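Local atomic coordinates of RNA-dependent RNA Polymerase (Bombyx mori cytoplasmic polyhedrosis virus, PDB entry 6TZ0), a protein that catalyses RNA-directed RNA synthesis, transcribing plus strands from the viral double-stranded RNA genome and probably also making the complementary minus strands. Residues 136-141 with 745-750; 172-177 with 201-206; 182-187 with 191-196. All blocks are in the same frame, centred on the assembly; numbering follows the deposited sequence.

Contact 1. Residues 136-141 with 745-750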
loop_
_atom_site.group_PDB
_atom_site.type_symbol
_atom_site.label_atom_id
_atom_site.label_comp_id
_atom_site.label_asym_id
_atom_site.label_seq_id
_atom_site.Cartn_x
_atom_site.Cartn_y
_atom_site.Cartn_z
ATOM N N LYS A 136 4.115 -17.922 -15.437
ATOM C CA LYS A 136 4.483 -16.530 -15.199
ATOM C C LYS A 136 4.723 -15.733 -16.473
ATOM O O LYS A 136 4.783 -14.502 -16.399
ATOM C CB LYS A 136 5.739 -16.450 -14.329
ATOM C CG LYS A 136 5.577 -16.967 -12.920
ATOM C CD LYS A 136 4.685 -16.062 -12.105
ATOM C CE LYS A 136 4.686 -16.469 -10.650
ATOM N NZ LYS A 136 4.012 -17.775 -10.465
ATOM N N GLN A 137 4.860 -16.381 -17.626
ATOM C CA GLN A 137 5.156 -15.641 -18.842
ATOM C C GLN A 137 3.927 -15.190 -19.614
ATOM O O GLN A 137 4.041 -14.256 -20.411
ATOM C CB GLN A 137 6.055 -16.456 -19.774
ATOM C CG GLN A 137 7.489 -16.545 -19.314
ATOM C CD GLN A 137 8.370 -17.246 -20.323
ATOM O OE1 GLN A 137 7.890 -17.735 -21.341
ATOM N NE2 GLN A 137 9.666 -17.292 -20.050
ATOM N N ARG A 138 2.763 -15.803 -19.425
ATOM C CA ARG A 138 1.597 -15.343 -20.173
ATOM C C ARG A 138 1.034 -14.092 -19.503
ATOM O O ARG A 138 0.463 -14.142 -18.408
ATOM C CB ARG A 138 0.566 -16.458 -20.363
ATOM C CG ARG A 138 0.010 -17.173 -19.154
ATOM C CD ARG A 138 -0.905 -18.286 -19.611
ATOM N NE ARG A 138 -2.119 -17.809 -20.262
ATOM C CZ ARG A 138 -3.250 -17.547 -19.618
ATOM N NH1 ARG A 138 -3.316 -17.734 -18.312
ATOM N NH2 ARG A 138 -4.316 -17.123 -20.280
ATOM N N LYS A 139 1.258 -12.948 -20.147
ATOM C CA LYS A 139 0.844 -11.635 -19.655
ATOM C C LYS A 139 0.242 -10.898 -20.841
ATOM O O LYS A 139 0.930 -10.130 -21.509
ATOM C CB LYS A 139 2.026 -10.866 -19.087
ATOM C CG LYS A 139 2.594 -11.412 -17.825
ATOM C CD LYS A 139 3.781 -10.599 -17.425
ATOM C CE LYS A 139 4.363 -11.148 -16.161
ATOM N NZ LYS A 139 3.434 -10.927 -15.018
ATOM N N SER A 140 -1.038 -11.109 -21.089
ATOM C CA SER A 140 -1.689 -10.496 -22.231
ATOM C C SER A 140 -2.887 -9.694 -21.757
ATOM O O SER A 140 -3.625 -10.128 -20.868
ATOM C CB SER A 140 -2.110 -11.544 -23.246
ATOM O OG SER A 140 -3.104 -12.391 -22.709
ATOM N N ARG A 141 -3.073 -8.524 -22.353
ATOM C CA ARG A 141 -4.099 -7.620 -21.864
ATOM C C ARG A 141 -5.462 -7.870 -22.496
ATOM O O ARG A 141 -6.479 -7.822 -21.798
ATOM C CB ARG A 141 -3.662 -6.171 -22.086
ATOM C CG ARG A 141 -4.589 -5.156 -21.440
ATOM C CD ARG A 141 -4.065 -3.752 -21.574
ATOM N NE ARG A 141 -2.872 -3.518 -20.775
ATOM C CZ ARG A 141 -2.887 -3.110 -19.513
ATOM N NH1 ARG A 141 -4.033 -2.875 -18.897
ATOM N NH2 ARG A 141 -1.749 -2.923 -18.870
ATOM N N GLU A 745 -0.677 -6.967 -15.069
ATOM C CA GLU A 745 -0.150 -7.467 -13.806
ATOM C C GLU A 745 -0.710 -8.843 -13.490
ATOM O O GLU A 745 0.024 -9.737 -13.057
ATOM C CB GLU A 745 -0.463 -6.482 -12.679
ATOM C CG GLU A 745 0.031 -6.929 -11.315
ATOM C CD GLU A 745 -0.216 -5.907 -10.228
ATOM O OE1 GLU A 745 -0.798 -4.843 -10.527
ATOM O OE2 GLU A 745 0.177 -6.169 -9.071
ATOM N N ASP A 746 -2.003 -9.035 -13.712
ATOM C CA ASP A 746 -2.660 -10.302 -13.457
ATOM C C ASP A 746 -3.344 -10.816 -14.716
ATOM O O ASP A 746 -3.800 -10.039 -15.559
ATOM C CB ASP A 746 -3.676 -10.174 -12.315
ATOM C CG ASP A 746 -4.656 -9.031 -12.522
ATOM O OD1 ASP A 746 -4.461 -8.217 -13.448
ATOM O OD2 ASP A 746 -5.638 -8.952 -11.756
ATOM N N THR A 747 -3.401 -12.137 -14.840
ATOM C CA THR A 747 -4.183 -12.758 -15.898
ATOM C C THR A 747 -5.651 -12.682 -15.514
ATOM O O THR A 747 -6.033 -13.109 -14.420
ATOM C CB THR A 747 -3.757 -14.205 -16.120
ATOM O OG1 THR A 747 -2.380 -14.247 -16.512
ATOM C CG2 THR A 747 -4.603 -14.833 -17.210
ATOM N N LYS A 748 -6.469 -12.134 -16.404
ATOM C CA LYS A 748 -7.879 -11.938 -16.113
ATOM C C LYS A 748 -8.663 -12.004 -17.412
ATOM O O LYS A 748 -8.279 -11.370 -18.399
ATOM C CB LYS A 748 -8.106 -10.590 -15.422
ATOM C CG LYS A 748 -9.526 -10.357 -14.950
ATOM C CD LYS A 748 -9.688 -8.963 -14.364
ATOM C CE LYS A 748 -9.042 -8.863 -12.992
ATOM N NZ LYS A 748 -9.299 -7.546 -12.344
ATOM N N ASP A 749 -9.744 -12.779 -17.414
ATOM C CA ASP A 749 -10.677 -12.735 -18.526
ATOM C C ASP A 749 -11.422 -11.402 -18.540
ATOM O O ASP A 749 -11.566 -10.727 -17.519
ATOM C CB ASP A 749 -11.660 -13.907 -18.463
ATOM C CG ASP A 749 -12.406 -13.992 -17.135
ATOM O OD1 ASP A 749 -12.072 -13.251 -16.187
ATOM O OD2 ASP A 749 -13.345 -14.811 -17.041
ATOM N N ILE A 750 -11.899 -11.023 -19.721
ATOM C CA ILE A 750 -12.521 -9.716 -19.891
ATOM C C ILE A 750 -14.028 -9.833 -19.710
ATOM O O ILE A 750 -14.612 -9.187 -18.833
ATOM C CB ILE A 750 -12.170 -9.094 -21.257
ATOM C CG1 ILE A 750 -10.689 -8.687 -21.313
ATOM C CG2 ILE A 750 -13.056 -7.893 -21.535
ATOM C CD1 ILE A 750 -9.743 -9.733 -21.886
#
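Two surface loops meet here, with R138, K139 and R141 set against T747, E745 and I750. The loop holding 136-141 joins helix 121-134 to helix 145-160. The loop holding 745-750 leads into helix 754-766. About 600 residues separate them, so the contact brings part of the N-terminal region against a distant part of the chain. The touching parts run 62° apart and do not pair as strands. Their nearest CA atoms, those of K139 and T747, are 6.4 Å apart.

R138 and T747 form the main side-chain contact. The two side chains cross at about a right angle. T747 CG2 comes to the R138 guanidinium obliquely, 3.4 Å from NH1 and 3.8 Å from NH2. CG2 stands opposite the backbone N of T747, which turns the methyl to the arginine. The hydroxyl OG1 lies 3.4 Å from the backbone O of R138. R138 NE forms a salt bridge with E185 of strand 183-186.

The other approaches are lighter. K139 NZ stops 4.1 Å from E745 O. I750 CD1 rests 3.8 Å from R141 O. The guanidinium of R141 is engaged elsewhere, in a salt bridge from NH1 to E759 of helix 754-766. The contact lies near residues that bind ATP in another structure of this protein: the side chain of R138 is about 9 Å from that of Y184, and the side chain of I750 about 9 Å from that of R147.

Methyl groups thus meet polar groups across this junction, while the two arginines take their carboxylate partners outside it. Those carboxylates probably offset the arginine charges and help fix how each guanidinium is turned.

Contact 2. Residues 172-177 with 201-206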
loop_
_atom_site.group_PDB
_atom_site.type_symbol
_atom_site.label_atom_id
_atom_site.label_comp_id
_atom_site.label_asym_id
_atom_site.label_seq_id
_atom_site.Cartn_x
_atom_site.Cartn_y
_atom_site.Cartn_z
ATOM N N LYS A 172 9.723 -13.584 -38.405
ATOM C CA LYS A 172 9.912 -14.844 -39.117
ATOM C C LYS A 172 11.139 -15.600 -38.613
ATOM O O LYS A 172 11.101 -16.826 -38.481
ATOM C CB LYS A 172 10.012 -14.589 -40.619
ATOM C CG LYS A 172 10.004 -15.858 -41.449
ATOM C CD LYS A 172 10.186 -15.578 -42.924
ATOM C CE LYS A 172 8.930 -15.003 -43.536
ATOM N NZ LYS A 172 9.066 -14.865 -45.012
ATOM N N LEU A 173 12.231 -14.899 -38.307
ATOM C CA LEU A 173 13.413 -15.586 -37.812
ATOM C C LEU A 173 13.278 -16.041 -36.369
ATOM O O LEU A 173 14.030 -16.922 -35.947
ATOM C CB LEU A 173 14.642 -14.696 -37.944
ATOM C CG LEU A 173 15.230 -14.447 -39.323
ATOM C CD1 LEU A 173 16.337 -13.420 -39.218
ATOM C CD2 LEU A 173 15.752 -15.744 -39.896
ATOM N N LEU A 174 12.357 -15.470 -35.597
ATOM C CA LEU A 174 12.201 -15.911 -34.217
ATOM C C LEU A 174 11.053 -16.886 -34.004
ATOM O O LEU A 174 11.119 -17.693 -33.074
ATOM C CB LEU A 174 12.009 -14.707 -33.287
ATOM C CG LEU A 174 13.207 -13.781 -33.062
ATOM C CD1 LEU A 174 12.792 -12.549 -32.290
ATOM C CD2 LEU A 174 14.321 -14.508 -32.336
ATOM N N PHE A 175 10.004 -16.855 -34.828
ATOM C CA PHE A 175 8.797 -17.589 -34.488
ATOM C C PHE A 175 8.290 -18.531 -35.572
ATOM O O PHE A 175 7.256 -19.170 -35.365
ATOM C CB PHE A 175 7.670 -16.610 -34.124
ATOM C CG PHE A 175 8.052 -15.627 -33.066
ATOM C CD1 PHE A 175 8.184 -16.022 -31.749
ATOM C CD2 PHE A 175 8.264 -14.298 -33.390
ATOM C CE1 PHE A 175 8.543 -15.113 -30.775
ATOM C CE2 PHE A 175 8.620 -13.384 -32.421
ATOM C CZ PHE A 175 8.758 -13.794 -31.112
ATOM N N HIS A 176 8.964 -18.638 -36.715
ATOM C CA HIS A 176 8.518 -19.555 -37.765
ATOM C C HIS A 176 9.275 -20.862 -37.598
ATOM O O HIS A 176 10.395 -21.029 -38.080
ATOM C CB HIS A 176 8.723 -18.956 -39.147
ATOM C CG HIS A 176 8.184 -19.801 -40.256
ATOM N ND1 HIS A 176 6.835 -20.003 -40.449
ATOM C CD2 HIS A 176 8.808 -20.480 -41.246
ATOM C CE1 HIS A 176 6.651 -20.778 -41.502
ATOM N NE2 HIS A 176 7.834 -21.080 -42.005
ATOM N N LYS A 177 8.657 -21.802 -36.886
ATOM C CA LYS A 177 9.220 -23.127 -36.637
ATOM C C LYS A 177 8.149 -24.127 -37.065
ATOM O O LYS A 177 7.343 -24.571 -36.245
ATOM C CB LYS A 177 9.612 -23.314 -35.170
ATOM C CG LYS A 177 11.037 -22.918 -34.791
ATOM C CD LYS A 177 11.254 -21.415 -34.791
ATOM C CE LYS A 177 12.708 -21.062 -34.590
ATOM N NZ LYS A 177 13.212 -21.567 -33.291
ATOM N N SER A 201 13.484 -20.864 -23.907
ATOM C CA SER A 201 12.558 -20.732 -22.788
ATOM C C SER A 201 12.006 -19.318 -22.675
ATOM O O SER A 201 10.827 -19.129 -22.360
ATOM C CB SER A 201 13.260 -21.133 -21.497
ATOM O OG SER A 201 14.356 -20.275 -21.254
ATOM N N ILE A 202 12.843 -18.308 -22.936
ATOM C CA ILE A 202 12.424 -16.909 -22.846
ATOM C C ILE A 202 11.719 -16.445 -24.111
ATOM O O ILE A 202 11.270 -15.295 -24.192
ATOM C CB ILE A 202 13.687 -16.094 -22.496
ATOM C CG1 ILE A 202 13.346 -14.722 -21.900
ATOM C CG2 ILE A 202 14.559 -15.945 -23.727
ATOM C CD1 ILE A 202 12.528 -14.779 -20.637
ATOM N N LEU A 203 11.568 -17.331 -25.086
ATOM C CA LEU A 203 11.016 -16.959 -26.385
ATOM C C LEU A 203 9.548 -16.504 -26.390
ATOM O O LEU A 203 9.212 -15.677 -27.254
ATOM C CB LEU A 203 11.267 -18.136 -27.340
ATOM C CG LEU A 203 11.234 -18.042 -28.865
ATOM C CD1 LEU A 203 9.857 -18.215 -29.429
ATOM C CD2 LEU A 203 11.833 -16.724 -29.319
ATOM N N PRO A 204 8.634 -16.965 -25.511
ATOM C CA PRO A 204 7.289 -16.349 -25.524
ATOM C C PRO A 204 7.196 -14.914 -25.018
ATOM O O PRO A 204 6.120 -14.316 -25.122
ATOM C CB PRO A 204 6.464 -17.300 -24.650
ATOM C CG PRO A 204 7.103 -18.572 -24.808
ATOM C CD PRO A 204 8.558 -18.296 -24.873
ATOM N N THR A 205 8.262 -14.338 -24.460
ATOM C CA THR A 205 8.201 -12.927 -24.086
ATOM C C THR A 205 8.537 -12.028 -25.268
ATOM O O THR A 205 8.237 -10.827 -25.259
ATOM C CB THR A 205 9.145 -12.642 -22.922
ATOM O OG1 THR A 205 10.485 -12.959 -23.308
ATOM C CG2 THR A 205 8.763 -13.470 -21.716
ATOM N N PHE A 206 9.150 -12.590 -26.306
ATOM C CA PHE A 206 9.554 -11.762 -27.430
ATOM C C PHE A 206 8.411 -11.432 -28.361
ATOM O O PHE A 206 8.550 -10.515 -29.172
ATOM C CB PHE A 206 10.686 -12.420 -28.187
ATOM C CG PHE A 206 11.961 -12.311 -27.478
ATOM C CD1 PHE A 206 12.674 -11.128 -27.526
ATOM C CD2 PHE A 206 12.424 -13.348 -26.705
ATOM C CE1 PHE A 206 13.840 -10.998 -26.843
ATOM C CE2 PHE A 206 13.593 -13.223 -26.022
ATOM C CZ PHE A 206 14.296 -12.044 -26.094
#
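This is a buried apolar contact in the N-terminal region, where L174 and F175 at the end of helix 166-175 pack on L203 and F206. L203 turns its two methyls to the helix end. Its CD1 lies 3.6 Å from F175 CD1 and meets the ring obliquely. Its CD2 is 3.9 Å from L174 O. CG of L203 is anti to the backbone N (chi1 -161°), and this carries both methyls there.

The F175 ring points its rim at the backbone of the other segment. L203 O lies in the ring plane, 3.6 Å from F175 CE1. F175 CZ reaches F206, 3.8 Å from CB, and the two side chains cross at about a right angle. CB of L174 lies over one face of the F175 ring, toward its rim.

The segment 201-206 is the turn that leads into helix 206-218, so the end of one helix packs on the approach to another. T205 braces this turn: its OG1 donates to I202 O at 2.6 Å, in the carbonyl plane, and its backbone N donates to the same oxygen. F175 also touches V207 and C210 of helix 206-218, and the F206 ring meets that of Y242.

Contact 3. Residues 182-187 with 191-196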
loop_
_atom_site.group_PDB
_atom_site.type_symbol
_atom_site.label_atom_id
_atom_site.label_comp_id
_atom_site.label_asym_id
_atom_site.label_seq_id
_atom_site.Cartn_x
_atom_site.Cartn_y
_atom_site.Cartn_z
ATOM N N PRO A 182 4.990 -22.043 -32.510
ATOM C CA PRO A 182 5.848 -22.863 -31.634
ATOM C C PRO A 182 5.273 -23.106 -30.252
ATOM O O PRO A 182 5.764 -23.992 -29.543
ATOM C CB PRO A 182 7.142 -22.045 -31.546
ATOM C CG PRO A 182 7.113 -21.154 -32.726
ATOM C CD PRO A 182 5.677 -20.816 -32.939
ATOM N N PHE A 183 4.258 -22.353 -29.854
ATOM C CA PHE A 183 3.617 -22.490 -28.557
ATOM C C PHE A 183 2.234 -21.871 -28.662
ATOM O O PHE A 183 1.899 -21.226 -29.657
ATOM C CB PHE A 183 4.451 -21.839 -27.442
ATOM C CG PHE A 183 4.865 -20.424 -27.740
ATOM C CD1 PHE A 183 4.035 -19.357 -27.443
ATOM C CD2 PHE A 183 6.091 -20.164 -28.322
ATOM C CE1 PHE A 183 4.414 -18.072 -27.733
ATOM C CE2 PHE A 183 6.469 -18.876 -28.610
ATOM C CZ PHE A 183 5.630 -17.833 -28.318
ATOM N N TYR A 184 1.442 -22.062 -27.615
ATOM C CA TYR A 184 0.139 -21.422 -27.504
ATOM C C TYR A 184 -0.251 -21.421 -26.036
ATOM O O TYR A 184 0.352 -22.113 -25.215
ATOM C CB TYR A 184 -0.919 -22.123 -28.366
ATOM C CG TYR A 184 -1.249 -23.541 -27.956
ATOM C CD1 TYR A 184 -0.468 -24.610 -28.382
ATOM C CD2 TYR A 184 -2.370 -23.814 -27.186
ATOM C CE1 TYR A 184 -0.768 -25.897 -28.020
ATOM C CE2 TYR A 184 -2.681 -25.102 -26.818
ATOM C CZ TYR A 184 -1.878 -26.140 -27.239
ATOM O OH TYR A 184 -2.189 -27.429 -26.877
ATOM N N GLU A 185 -1.271 -20.643 -25.715
ATOM C CA GLU A 185 -1.800 -20.597 -24.365
ATOM C C GLU A 185 -3.246 -21.064 -24.363
ATOM O O GLU A 185 -3.955 -20.953 -25.366
ATOM C CB GLU A 185 -1.696 -19.189 -23.769
ATOM C CG GLU A 185 -2.492 -18.125 -24.492
ATOM C CD GLU A 185 -2.306 -16.757 -23.872
ATOM O OE1 GLU A 185 -1.562 -16.660 -22.879
ATOM O OE2 GLU A 185 -2.895 -15.777 -24.374
ATOM N N SER A 186 -3.671 -21.600 -23.226
ATOM C CA SER A 186 -5.039 -22.042 -23.047
ATOM C C SER A 186 -5.574 -21.428 -21.760
ATOM O O SER A 186 -4.930 -21.547 -20.706
ATOM C CB SER A 186 -5.125 -23.560 -22.972
ATOM O OG SER A 186 -4.510 -24.008 -21.785
ATOM N N PRO A 187 -6.732 -20.769 -21.797
ATOM C CA PRO A 187 -7.337 -20.293 -20.547
ATOM C C PRO A 187 -7.929 -21.406 -19.703
ATOM O O PRO A 187 -8.205 -21.180 -18.519
ATOM C CB PRO A 187 -8.418 -19.321 -21.031
ATOM C CG PRO A 187 -8.754 -19.793 -22.400
ATOM C CD PRO A 187 -7.482 -20.327 -22.984
ATOM N N LYS A 191 -1.860 -21.812 -18.757
ATOM C CA LYS A 191 -0.428 -21.933 -18.966
ATOM C C LYS A 191 -0.142 -21.884 -20.457
ATOM O O LYS A 191 -1.047 -21.976 -21.287
ATOM C CB LYS A 191 0.123 -23.218 -18.342
ATOM C CG LYS A 191 -0.372 -24.500 -18.964
ATOM C CD LYS A 191 0.127 -25.678 -18.154
ATOM C CE LYS A 191 1.629 -25.815 -18.278
ATOM N NZ LYS A 191 2.151 -26.987 -17.543
ATOM N N ILE A 192 1.134 -21.713 -20.779
ATOM C CA ILE A 192 1.601 -21.691 -22.158
ATOM C C ILE A 192 2.028 -23.106 -22.520
ATOM O O ILE A 192 3.010 -23.618 -21.985
ATOM C CB ILE A 192 2.760 -20.709 -22.343
ATOM C CG1 ILE A 192 2.320 -19.291 -22.005
ATOM C CG2 ILE A 192 3.291 -20.782 -23.756
ATOM C CD1 ILE A 192 3.470 -18.334 -21.874
ATOM N N ILE A 193 1.300 -23.736 -23.432
ATOM C CA ILE A 193 1.666 -25.064 -23.905
ATOM C C ILE A 193 2.623 -24.918 -25.080
ATOM O O ILE A 193 2.328 -24.214 -26.051
ATOM C CB ILE A 193 0.418 -25.875 -24.299
ATOM C CG1 ILE A 193 -0.468 -26.170 -23.085
ATOM C CG2 ILE A 193 0.813 -27.171 -24.974
ATOM C CD1 ILE A 193 -1.633 -25.221 -22.901
ATOM N N PHE A 194 3.781 -25.565 -24.984
ATOM C CA PHE A 194 4.758 -25.583 -26.066
ATOM C C PHE A 194 4.431 -26.699 -27.048
ATOM O O PHE A 194 4.114 -27.819 -26.639
ATOM C CB PHE A 194 6.167 -25.778 -25.512
ATOM C CG PHE A 194 6.692 -24.597 -24.758
ATOM C CD1 PHE A 194 7.368 -23.582 -25.412
ATOM C CD2 PHE A 194 6.487 -24.491 -23.395
ATOM C CE1 PHE A 194 7.847 -22.490 -24.711
ATOM C CE2 PHE A 194 6.954 -23.404 -22.692
ATOM C CZ PHE A 194 7.637 -22.405 -23.351
ATOM N N ASN A 195 4.504 -26.389 -28.340
ATOM C CA ASN A 195 4.431 -27.420 -29.367
ATOM C C ASN A 195 5.812 -27.880 -29.807
ATOM O O ASN A 195 6.048 -29.084 -29.946
ATOM C CB ASN A 195 3.649 -26.919 -30.580
ATOM C CG ASN A 195 2.170 -26.826 -30.318
ATOM O OD1 ASN A 195 1.586 -27.694 -29.676
ATOM N ND2 ASN A 195 1.546 -25.771 -30.826
ATOM N N ASP A 196 6.728 -26.943 -30.031
ATOM C CA ASP A 196 8.109 -27.244 -30.386
ATOM C C ASP A 196 8.950 -27.189 -29.118
ATOM O O ASP A 196 9.127 -26.118 -28.534
ATOM C CB ASP A 196 8.628 -26.256 -31.425
ATOM C CG ASP A 196 7.965 -26.427 -32.770
ATOM O OD1 ASP A 196 7.650 -27.577 -33.144
ATOM O OD2 ASP A 196 7.731 -25.408 -33.448
#
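P182 O takes two backbone hydrogen bonds, from N195 N at 3.0 Å and D196 N at 3.1 Å. Both donors come from the same face of its carbonyl plane. The D196 bond is nearly straight (173° at the hydrogen), while N195 N sits well above the plane.

This grip closes the open end of a beta hairpin of antiparallel strands 183-186 and 191-194. Y184 and I193 are a hydrogen-bonded pair, with Y184 N donating to I193 O at 2.8 Å and a weak bond returning to Y184 O. F183 with F194 and E185 with I192 are non-hydrogen-bonded pairs.

On the side of the hairpin that carries Y184, I193 CB makes a CH-pi contact over the ring, 4.0 Å from its centroid. The N195 amide stands at the ring edge, with ND2 3.4 Å from Y184 CD1 and the two planes 33° apart. Y184 and N195 bind ATP in another structure of this protein.

On the other side, F183 CB lies 4.0 Å from both I192 CG2 and F194 CD1. E185, also there, forms a salt bridge with R138. F183 packs on L145 and W146 of helix 145-160, and the F194 ring meets H134 ending helix 121-134.

Contact 2 is core, contact 3 is partly buried, and contact 1 lies at the surface. Their chemistry differs as well. Contact 2 is apolar packing, of side chains on each other and on nearby backbone. Contact 3 rests on backbone bonds of a hairpin, and contact 1 is a loose meeting of loops. Contact 3 is nested along the chain between the two segments of contact 2, and both lie within the long loop closed by contact 1. Segment 136-141 touches both others: Q137 NE2 probably bonds to S201 O of contact 2, and R138 reaches the hairpin. F183 joins contacts 2 and 3, its CE2 lying 3.5 Å from L203 CD1.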